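Long-range contacts in methyl-accepting chemotaxis protein, putative (Geobacter sulfurreducens, PDB 3OOV), which is a putative chemotaxis receptor whose crystallised GAF domain probably takes part in sensing or signal relay: residues Ile11-Val17 / Arg162-Lys167; Leu40-Arg46 / Glu125-Val129; Val116-Ile120 / Ile149-Ala153. One frame throughout, in Å; residues are numbered along the deposited sequence.

How the contacts relate
All three contacts belong to one GAF fold, an antiparallel sheet with helices packed on it. Contact 2 joins strands 36-42 and 125-133 near the middle of the sheet, and contact 3 lays helix 143-167 on the next strand, 115-122. These two touch: Gly128 O and Ile120 N are 2.8 Å apart, a probable hydrogen bond, and the centres of the two contacts lie about 13 Å apart. Contact 1 uses the far end of the same long helix, where the turn between helices 7-13 and 17-31 meets it, about 17 Å from contact 2 and 19 Å from contact 3, centre to centre. A glycerol lies about 5 Å from the side chain of Lys150 in contact 3, probably from crystallisation.

Contact 1 of 3, residues Ile11-Val17 / Arg162-Lys167; sequences IQKSIDV and RINLLK
Ile15 and Ile163 mark the closest backbone approach, with 5.6 Å between Ile15 CA and Ile163 CA, where the helix-to-helix turn after helix 7-13 runs up against the last turns of helix 143-167. This is the helical layer of the GAF fold, in which the first and last helices of this fragment pack together. Arg162 does most of the polar work. Its CG stands anti to the backbone N (chi1 168°), and a bend at chi3 swings the guanidinium round to meet the turn end-on. Both terminal nitrogens donate to one carbonyl oxygen, Arg162 NH1 and NH2 each lying 3.0 Å from Ser14 O, and that oxygen sits close to the guanidinium plane. Gln12 O lies over one face of the same group. With an alanine here the guanidinium is gone, and Ser14 O would probably lose the two donors that grip it and the turn its tie to the helix. Ile163 supplies the apolar centre: its CD1 lies against the backbone, 3.7 Å from Val17 N, while its CG2 meets Val17 CG2 at 4.0 Å. Val20 of helix 17-31, which Ile11 also touches, packs on Ile163. Nearer the solvent, Ile15 CG2 abuts Leu166 CD2 at 3.5 Å, the two side chains crossing at about a right angle. The turn is braced from within as well, since Ser14 OG accepts from Asp16 N in an ST turn and also bonds to Glu19, whose backbone N is capped by Asp16 OD2. One turn beyond Ile163, the Lys167 chain runs extended past CG and ends with NZ donating to Ile15 O at 2.9 Å, almost in line with the C=O bond.

Contact 2 of 3, residues Leu40-Arg46 / Glu125-Val129; sequences LMADTAR and EAIGV
Met41, a selenomethionine, folds back at chi2 and chi3 (-70° and -64°), which lays its CE beside Ile127 CD1 at 4.0 Å; the two side chains run side by side and point the same way. Ile127 CG1 sits between its backbone N and carbonyl carbon (chi1 60°), while CG2, beside the N, lies over a face of the Arg46 guanidinium. Arg46 comes from the end of the type I turn Asp43-Arg46 with its chain stretched from CG to NE, and its NH1 makes a long salt bridge of 3.6 Å to Glu125 OE2, the guanidinium and carboxylate planes nearly perpendicular.

The strands themselves pair antiparallel. Leu40 and Val129 form a hydrogen-bonded pair, Val129 N to Leu40 O being 2.8 Å, and Leu40 CD1 meets Val129 CG2 on the face away from Met41. Met41 and Gly128 are a non-hydrogen-bonded pair, and a CB on Gly128 would clash with Leu40 O and Met41 SE. Ile127 O takes Ala42 N at 2.9 Å from above its carbonyl plane, plus a water that also donates to Ala42 O.

Strands 48-55 and 115-122 flank this pair in the GAF sheet; Ile160 of helix 143-167 covers Met41 and Ile127, while helix 74-82 packs against Ala42 and Val129.

Contact 3 of 3, residues Val116-Ile120 / Ile149-Ala153; sequences VICPI and IKLFA
Val116 opens the contact, its CG1 touching Ile149 CD1 at 4.0 Å where strand 115-122 runs alongside helix 143-167. Here the helical layer of the GAF fold packs on its sheet: the axes of the two segments come within 8.4 Å, 25° from parallel, with no hydrogen bond between them, so apolar contact carries the interface. Val116 and Ile149 cross obliquely, and Val146 and Leu141 also pack on Val116. Ile117 points away, to helix 74-82.

Cys118 comes next and turns back to helix 143-167. Its CB rests 3.7 Å from Ile149 CG2, and its sulfur, placed anti to the backbone N (chi1 171°), reaches past that methyl to two residues further along the helix: SG is 3.9 Å from Ala153 CB and also 3.9 Å from Lys150 CG. Lys150 gives just the root of its chain to this packing, for its NZ forms a salt bridge with Asp143 of the second subunit, and Met87 of that subunit packs on it too.

Pro119 starts its side chain away from helix 143-167, on the side where Cys79 touches it, while its O lies close to Ala153 CB. At Ile120 the backbones draw near, Ile120 CA and Ala153 CA being 5.3 Å apart, consistent with the small side chain of Ala153. Ile120 closes the series from the flank, its CG1 lying 4.3 Å from Ala153 CB, while the CG2 branch approaches the backbone instead, 4.1 Å from Ala153 O.

Contact 1 of 3, residues Ile11-Val17 / Arg162-Lys167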
loop_
_atom_site.group_PDB
_atom_site.type_symbol
_atom_site.label_atom_id
_atom_site.label_comp_id
_atom_site.label_asym_id
_atom_site.label_seq_id
_atom_site.Cartn_x
_atom_site.Cartn_y
_atom_site.Cartn_z
ATOM N N ILE A 11 -20.996 8.266 15.530
ATOM C CA ILE A 11 -19.816 7.547 15.992
ATOM C C ILE A 11 -19.450 8.167 17.351
ATOM O O ILE A 11 -19.413 7.490 18.382
ATOM C CB ILE A 11 -18.677 7.617 14.925
ATOM C CG1 ILE A 11 -19.041 6.668 13.765
ATOM C CG2 ILE A 11 -17.315 7.317 15.542
ATOM C CD1 ILE A 11 -18.163 6.799 12.520
ATOM N N GLN A 12 -19.264 9.483 17.296
ATOM C CA GLN A 12 -19.010 10.384 18.392
ATOM C C GLN A 12 -19.827 10.054 19.647
ATOM O O GLN A 12 -19.299 10.021 20.754
ATOM C CB GLN A 12 -19.336 11.776 17.864
ATOM C CG GLN A 12 -18.468 12.949 18.348
ATOM C CD GLN A 12 -16.968 12.864 17.985
ATOM O OE1 GLN A 12 -16.488 13.644 17.154
ATOM N NE2 GLN A 12 -16.220 11.956 18.650
ATOM N N LYS A 13 -21.099 9.738 19.451
ATOM C CA LYS A 13 -22.048 9.473 20.557
ATOM C C LYS A 13 -21.939 8.083 21.164
ATOM O O LYS A 13 -22.477 7.819 22.228
ATOM C CB LYS A 13 -23.467 9.674 20.028
ATOM C CG LYS A 13 -24.108 11.008 20.325
ATOM C CD LYS A 13 -24.813 10.890 21.737
ATOM C CE LYS A 13 -26.150 11.653 21.771
ATOM N NZ LYS A 13 -27.189 11.084 20.824
ATOM N N SER A 14 -21.242 7.173 20.497
ATOM C CA SER A 14 -21.170 5.793 20.975
ATOM C C SER A 14 -19.954 5.547 21.867
ATOM O O SER A 14 -18.915 6.165 21.676
ATOM C CB SER A 14 -21.110 4.817 19.793
ATOM O OG SER A 14 -20.860 3.507 20.263
ATOM N N ILE A 15 -20.099 4.628 22.804
ATOM C CA ILE A 15 -19.004 4.176 23.649
ATOM C C ILE A 15 -18.924 2.606 23.580
ATOM O O ILE A 15 -18.417 1.951 24.486
ATOM C CB ILE A 15 -19.076 4.783 25.142
ATOM C CG1 ILE A 15 -20.391 4.427 25.834
ATOM C CG2 ILE A 15 -18.835 6.329 25.145
ATOM C CD1 ILE A 15 -20.283 4.420 27.372
ATOM N N ASP A 16 -19.431 2.041 22.469
ATOM C CA ASP A 16 -19.385 0.598 22.172
ATOM C C ASP A 16 -18.598 0.436 20.826
ATOM O O ASP A 16 -19.137 0.726 19.719
ATOM C CB ASP A 16 -20.823 0.068 22.059
ATOM C CG ASP A 16 -20.911 -1.380 21.596
ATOM O OD1 ASP A 16 -21.882 -2.072 22.007
ATOM O OD2 ASP A 16 -20.064 -1.828 20.802
ATOM N N VAL A 17 -17.340 -0.003 20.934
ATOM C CA VAL A 17 -16.443 -0.251 19.781
ATOM C C VAL A 17 -17.162 -0.922 18.572
ATOM O O VAL A 17 -17.145 -0.386 17.472
ATOM C CB VAL A 17 -15.133 -1.023 20.199
ATOM C CG1 VAL A 17 -14.347 -1.623 18.910
ATOM C CG2 VAL A 17 -14.238 -0.144 21.067
ATOM N N ARG A 162 -10.447 6.789 21.877
ATOM C CA ARG A 162 -11.360 7.495 22.780
ATOM C C ARG A 162 -12.087 6.525 23.695
ATOM O O ARG A 162 -12.124 6.713 24.906
ATOM C CB ARG A 162 -12.394 8.376 22.049
ATOM C CG ARG A 162 -13.557 8.895 22.963
ATOM C CD ARG A 162 -14.620 9.888 22.253
ATOM N NE ARG A 162 -15.367 9.260 21.132
ATOM C CZ ARG A 162 -16.285 8.310 21.269
ATOM N NH1 ARG A 162 -16.638 7.918 22.490
ATOM N NH2 ARG A 162 -16.842 7.753 20.181
ATOM N N ILE A 163 -12.669 5.473 23.138
ATOM C CA ILE A 163 -13.453 4.596 23.972
ATOM C C ILE A 163 -12.518 3.883 24.987
ATOM O O ILE A 163 -12.857 3.759 26.180
ATOM C CB ILE A 163 -14.269 3.633 23.145
ATOM C CG1 ILE A 163 -15.375 4.363 22.339
ATOM C CG2 ILE A 163 -14.833 2.507 24.001
ATOM C CD1 ILE A 163 -16.053 3.453 21.235
ATOM N N ASN A 164 -11.340 3.459 24.530
ATOM C CA ASN A 164 -10.442 2.732 25.425
ATOM C C ASN A 164 -9.936 3.616 26.587
ATOM O O ASN A 164 -9.906 3.163 27.730
ATOM C CB ASN A 164 -9.271 2.046 24.659
ATOM C CG ASN A 164 -9.726 0.803 23.842
ATOM O OD1 ASN A 164 -10.719 0.144 24.165
ATOM N ND2 ASN A 164 -8.941 0.453 22.820
ATOM N N LEU A 165 -9.547 4.844 26.252
ATOM C CA LEU A 165 -9.008 5.829 27.214
ATOM C C LEU A 165 -10.100 6.094 28.261
ATOM O O LEU A 165 -9.824 6.177 29.469
ATOM C CB LEU A 165 -8.383 7.085 26.520
ATOM C CG LEU A 165 -6.961 6.945 25.856
ATOM C CD1 LEU A 165 -6.811 5.654 25.067
ATOM C CD2 LEU A 165 -6.377 8.134 24.967
ATOM N N LEU A 166 -11.344 6.014 27.815
ATOM C CA LEU A 166 -12.507 6.302 28.643
ATOM C C LEU A 166 -12.892 5.176 29.577
ATOM O O LEU A 166 -13.283 5.402 30.738
ATOM C CB LEU A 166 -13.702 6.607 27.723
ATOM C CG LEU A 166 -14.955 7.310 28.159
ATOM C CD1 LEU A 166 -14.545 8.728 28.680
ATOM C CD2 LEU A 166 -16.032 7.410 26.999
ATOM N N LYS A 167 -12.905 3.954 29.059
ATOM C CA LYS A 167 -13.293 2.832 29.904
ATOM C C LYS A 167 -12.134 2.255 30.736
ATOM O O LYS A 167 -12.355 1.343 31.516
ATOM C CB LYS A 167 -13.915 1.727 29.065
ATOM C CG LYS A 167 -15.247 2.119 28.363
ATOM C CD LYS A 167 -15.821 0.921 27.557
ATOM C CE LYS A 167 -17.339 1.050 27.287
ATOM N NZ LYS A 167 -17.879 -0.093 26.481
#

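Contact 2 of 3, residues Leu40-Arg46 / Glu125-Val129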
loop_
_atom_site.group_PDB
_atom_site.type_symbol
_atom_site.label_atom_id
_atom_site.label_comp_id
_atom_site.label_asym_id
_atom_site.label_seq_id
_atom_site.Cartn_x
_atom_site.Cartn_y
_atom_site.Cartn_z
ATOM N N LEU A 40 -13.076 -6.610 10.610
ATOM C CA LEU A 40 -12.611 -7.692 11.476
ATOM C C LEU A 40 -11.627 -7.108 12.464
ATOM O O LEU A 40 -10.795 -6.258 12.071
ATOM C CB LEU A 40 -11.939 -8.785 10.673
ATOM C CG LEU A 40 -12.900 -9.381 9.586
ATOM C CD1 LEU A 40 -12.600 -8.746 8.228
ATOM C CD2 LEU A 40 -12.831 -10.911 9.448
HETATM N N MSE A 41 -11.744 -7.530 13.731
HETATM C CA MSE A 41 -10.920 -7.019 14.857
HETATM C C MSE A 41 -10.080 -8.139 15.472
HETATM O O MSE A 41 -10.588 -9.266 15.687
HETATM C CB MSE A 41 -11.836 -6.384 15.903
HETATM C CG MSE A 41 -12.551 -5.153 15.303
HETATM SE SE MSE A 41 -11.273 -3.620 15.001
HETATM C CE MSE A 41 -10.863 -3.352 16.835
ATOM N N ALA A 42 -8.782 -7.887 15.645
ATOM C CA ALA A 42 -7.902 -8.901 16.278
ATOM C C ALA A 42 -8.332 -9.184 17.719
ATOM O O ALA A 42 -8.806 -8.254 18.443
ATOM C CB ALA A 42 -6.470 -8.384 16.292
ATOM N N ASP A 43 -8.210 -10.420 18.161
ATOM C CA ASP A 43 -8.417 -10.673 19.615
ATOM C C ASP A 43 -7.215 -10.079 20.388
ATOM O O ASP A 43 -6.290 -9.467 19.766
ATOM C CB ASP A 43 -8.592 -12.144 19.946
ATOM C CG ASP A 43 -7.403 -13.036 19.468
ATOM O OD1 ASP A 43 -6.439 -12.579 18.825
ATOM O OD2 ASP A 43 -7.475 -14.253 19.675
ATOM N N THR A 44 -7.246 -10.240 21.721
ATOM C CA THR A 44 -6.248 -9.633 22.567
ATOM C C THR A 44 -4.852 -10.225 22.341
ATOM O O THR A 44 -3.886 -9.511 22.406
ATOM C CB THR A 44 -6.649 -9.536 24.094
ATOM O OG1 THR A 44 -5.815 -8.550 24.697
ATOM C CG2 THR A 44 -6.453 -10.835 24.820
ATOM N N ALA A 45 -4.774 -11.478 21.976
ATOM C CA ALA A 45 -3.510 -12.113 21.663
ATOM C C ALA A 45 -3.062 -11.773 20.246
ATOM O O ALA A 45 -1.928 -12.079 19.886
ATOM C CB ALA A 45 -3.645 -13.652 21.790
ATOM N N ARG A 46 -3.960 -11.199 19.435
ATOM C CA ARG A 46 -3.623 -10.844 18.052
ATOM C C ARG A 46 -3.203 -12.038 17.214
ATOM O O ARG A 46 -2.370 -11.925 16.337
ATOM C CB ARG A 46 -2.579 -9.661 17.986
ATOM C CG ARG A 46 -3.156 -8.421 18.799
ATOM C CD ARG A 46 -2.466 -7.080 18.575
ATOM N NE ARG A 46 -3.049 -6.025 19.438
ATOM C CZ ARG A 46 -2.473 -4.849 19.725
ATOM N NH1 ARG A 46 -1.267 -4.508 19.236
ATOM N NH2 ARG A 46 -3.103 -4.008 20.534
ATOM N N GLU A 125 0.291 0.117 15.749
ATOM C CA GLU A 125 -0.050 -1.324 15.631
ATOM C C GLU A 125 -1.428 -1.540 14.977
ATOM O O GLU A 125 -2.376 -0.789 15.267
ATOM C CB GLU A 125 0.026 -2.051 17.004
ATOM C CG GLU A 125 0.809 -1.279 18.087
ATOM C CD GLU A 125 1.843 -2.118 18.839
ATOM O OE1 GLU A 125 2.922 -2.400 18.240
ATOM O OE2 GLU A 125 1.598 -2.477 20.030
ATOM N N ALA A 126 -1.528 -2.545 14.102
ATOM C CA ALA A 126 -2.815 -2.928 13.534
ATOM C C ALA A 126 -3.626 -3.581 14.631
ATOM O O ALA A 126 -3.147 -4.480 15.356
ATOM C CB ALA A 126 -2.645 -3.899 12.406
ATOM N N ILE A 127 -4.845 -3.124 14.787
ATOM C CA ILE A 127 -5.762 -3.854 15.633
ATOM C C ILE A 127 -6.936 -4.511 14.889
ATOM O O ILE A 127 -7.766 -5.150 15.514
ATOM C CB ILE A 127 -6.231 -2.963 16.765
ATOM C CG1 ILE A 127 -6.942 -1.734 16.207
ATOM C CG2 ILE A 127 -4.992 -2.551 17.623
ATOM C CD1 ILE A 127 -7.675 -0.923 17.288
ATOM N N GLY A 128 -7.033 -4.316 13.574
ATOM C CA GLY A 128 -8.068 -5.001 12.791
ATOM C C GLY A 128 -7.962 -4.519 11.343
ATOM O O GLY A 128 -7.008 -3.844 11.043
ATOM N N VAL A 129 -8.955 -4.811 10.492
ATOM C CA VAL A 129 -8.968 -4.475 9.071
ATOM C C VAL A 129 -10.365 -4.091 8.557
ATOM O O VAL A 129 -11.415 -4.622 9.020
ATOM C CB VAL A 129 -8.350 -5.638 8.129
ATOM C CG1 VAL A 129 -6.901 -5.998 8.493
ATOM C CG2 VAL A 129 -9.171 -6.916 8.172
HETATM O O HOH W 1 -8.353 -5.411 18.173
#

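Contact 3 of 3, residues Val116-Ile120 / Ile149-Ala153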
loop_
_atom_site.group_PDB
_atom_site.type_symbol
_atom_site.label_atom_id
_atom_site.label_comp_id
_atom_site.label_asym_id
_atom_site.label_seq_id
_atom_site.Cartn_x
_atom_site.Cartn_y
_atom_site.Cartn_z
ATOM N N VAL A 116 -10.057 -4.164 -1.746
ATOM C CA VAL A 116 -9.057 -3.444 -0.917
ATOM C C VAL A 116 -9.146 -3.880 0.537
ATOM O O VAL A 116 -10.289 -3.969 1.148
ATOM C CB VAL A 116 -9.423 -1.943 -0.926
ATOM C CG1 VAL A 116 -8.656 -1.143 0.158
ATOM C CG2 VAL A 116 -9.161 -1.323 -2.400
ATOM N N ILE A 117 -7.985 -4.159 1.115
ATOM C CA ILE A 117 -7.870 -4.394 2.593
ATOM C C ILE A 117 -7.038 -3.253 3.161
ATOM O O ILE A 117 -5.947 -2.931 2.655
ATOM C CB ILE A 117 -7.142 -5.690 2.959
ATOM C CG1 ILE A 117 -7.421 -6.857 1.980
ATOM C CG2 ILE A 117 -7.380 -6.000 4.473
ATOM C CD1 ILE A 117 -8.969 -7.405 1.995
ATOM N N CYS A 118 -7.552 -2.676 4.230
ATOM C CA CYS A 118 -6.991 -1.475 4.808
ATOM C C CYS A 118 -6.863 -1.716 6.336
ATOM O O CYS A 118 -7.807 -2.163 6.950
ATOM C CB CYS A 118 -7.878 -0.291 4.487
ATOM S SG CYS A 118 -7.359 1.174 5.392
ATOM N N PRO A 119 -5.678 -1.510 6.911
ATOM C CA PRO A 119 -5.473 -1.861 8.333
ATOM C C PRO A 119 -6.123 -0.784 9.191
ATOM O O PRO A 119 -6.223 0.356 8.748
ATOM C CB PRO A 119 -3.945 -1.802 8.497
ATOM C CG PRO A 119 -3.504 -0.647 7.458
ATOM C CD PRO A 119 -4.492 -0.858 6.295
ATOM N N ILE A 120 -6.613 -1.147 10.371
ATOM C CA ILE A 120 -7.042 -0.145 11.348
ATOM C C ILE A 120 -5.861 -0.039 12.315
ATOM O O ILE A 120 -5.448 -1.025 12.899
ATOM C CB ILE A 120 -8.307 -0.620 12.092
ATOM C CG1 ILE A 120 -9.474 -0.808 11.060
ATOM C CG2 ILE A 120 -8.646 0.406 13.261
ATOM C CD1 ILE A 120 -10.593 -1.743 11.547
ATOM N N ILE A 149 -11.659 4.859 2.219
ATOM C CA ILE A 149 -11.696 3.725 3.135
ATOM C C ILE A 149 -10.735 4.025 4.303
ATOM O O ILE A 149 -11.128 3.867 5.460
ATOM C CB ILE A 149 -11.374 2.396 2.357
ATOM C CG1 ILE A 149 -12.545 2.043 1.414
ATOM C CG2 ILE A 149 -11.021 1.170 3.302
ATOM C CD1 ILE A 149 -12.044 1.003 0.312
ATOM N N LYS A 150 -9.530 4.509 3.976
ATOM C CA LYS A 150 -8.536 5.032 4.946
ATOM C C LYS A 150 -9.090 6.081 5.853
ATOM O O LYS A 150 -8.757 6.102 7.036
ATOM C CB LYS A 150 -7.291 5.608 4.265
ATOM C CG LYS A 150 -6.369 4.583 3.788
ATOM C CD LYS A 150 -5.102 5.197 3.186
ATOM C CE LYS A 150 -4.033 5.464 4.258
ATOM N NZ LYS A 150 -2.711 5.769 3.560
ATOM N N LEU A 151 -9.972 6.928 5.323
ATOM C CA LEU A 151 -10.635 7.914 6.157
ATOM C C LEU A 151 -11.509 7.254 7.202
ATOM O O LEU A 151 -11.547 7.735 8.356
ATOM C CB LEU A 151 -11.482 8.851 5.305
ATOM C CG LEU A 151 -12.126 10.146 5.809
ATOM C CD1 LEU A 151 -11.104 11.234 6.226
ATOM C CD2 LEU A 151 -12.965 10.643 4.640
ATOM N N PHE A 152 -12.270 6.218 6.827
ATOM C CA PHE A 152 -13.165 5.548 7.799
ATOM C C PHE A 152 -12.404 4.670 8.793
ATOM O O PHE A 152 -12.851 4.524 9.938
ATOM C CB PHE A 152 -14.280 4.706 7.122
ATOM C CG PHE A 152 -15.464 5.540 6.658
ATOM C CD1 PHE A 152 -16.681 5.406 7.250
ATOM C CD2 PHE A 152 -15.327 6.428 5.585
ATOM C CE1 PHE A 152 -17.782 6.197 6.836
ATOM C CE2 PHE A 152 -16.387 7.202 5.177
ATOM C CZ PHE A 152 -17.627 7.078 5.801
ATOM N N ALA A 153 -11.301 4.050 8.337
ATOM C CA ALA A 153 -10.374 3.328 9.232
ATOM C C ALA A 153 -9.802 4.294 10.285
ATOM O O ALA A 153 -9.760 3.944 11.488
ATOM C CB ALA A 153 -9.257 2.622 8.469
#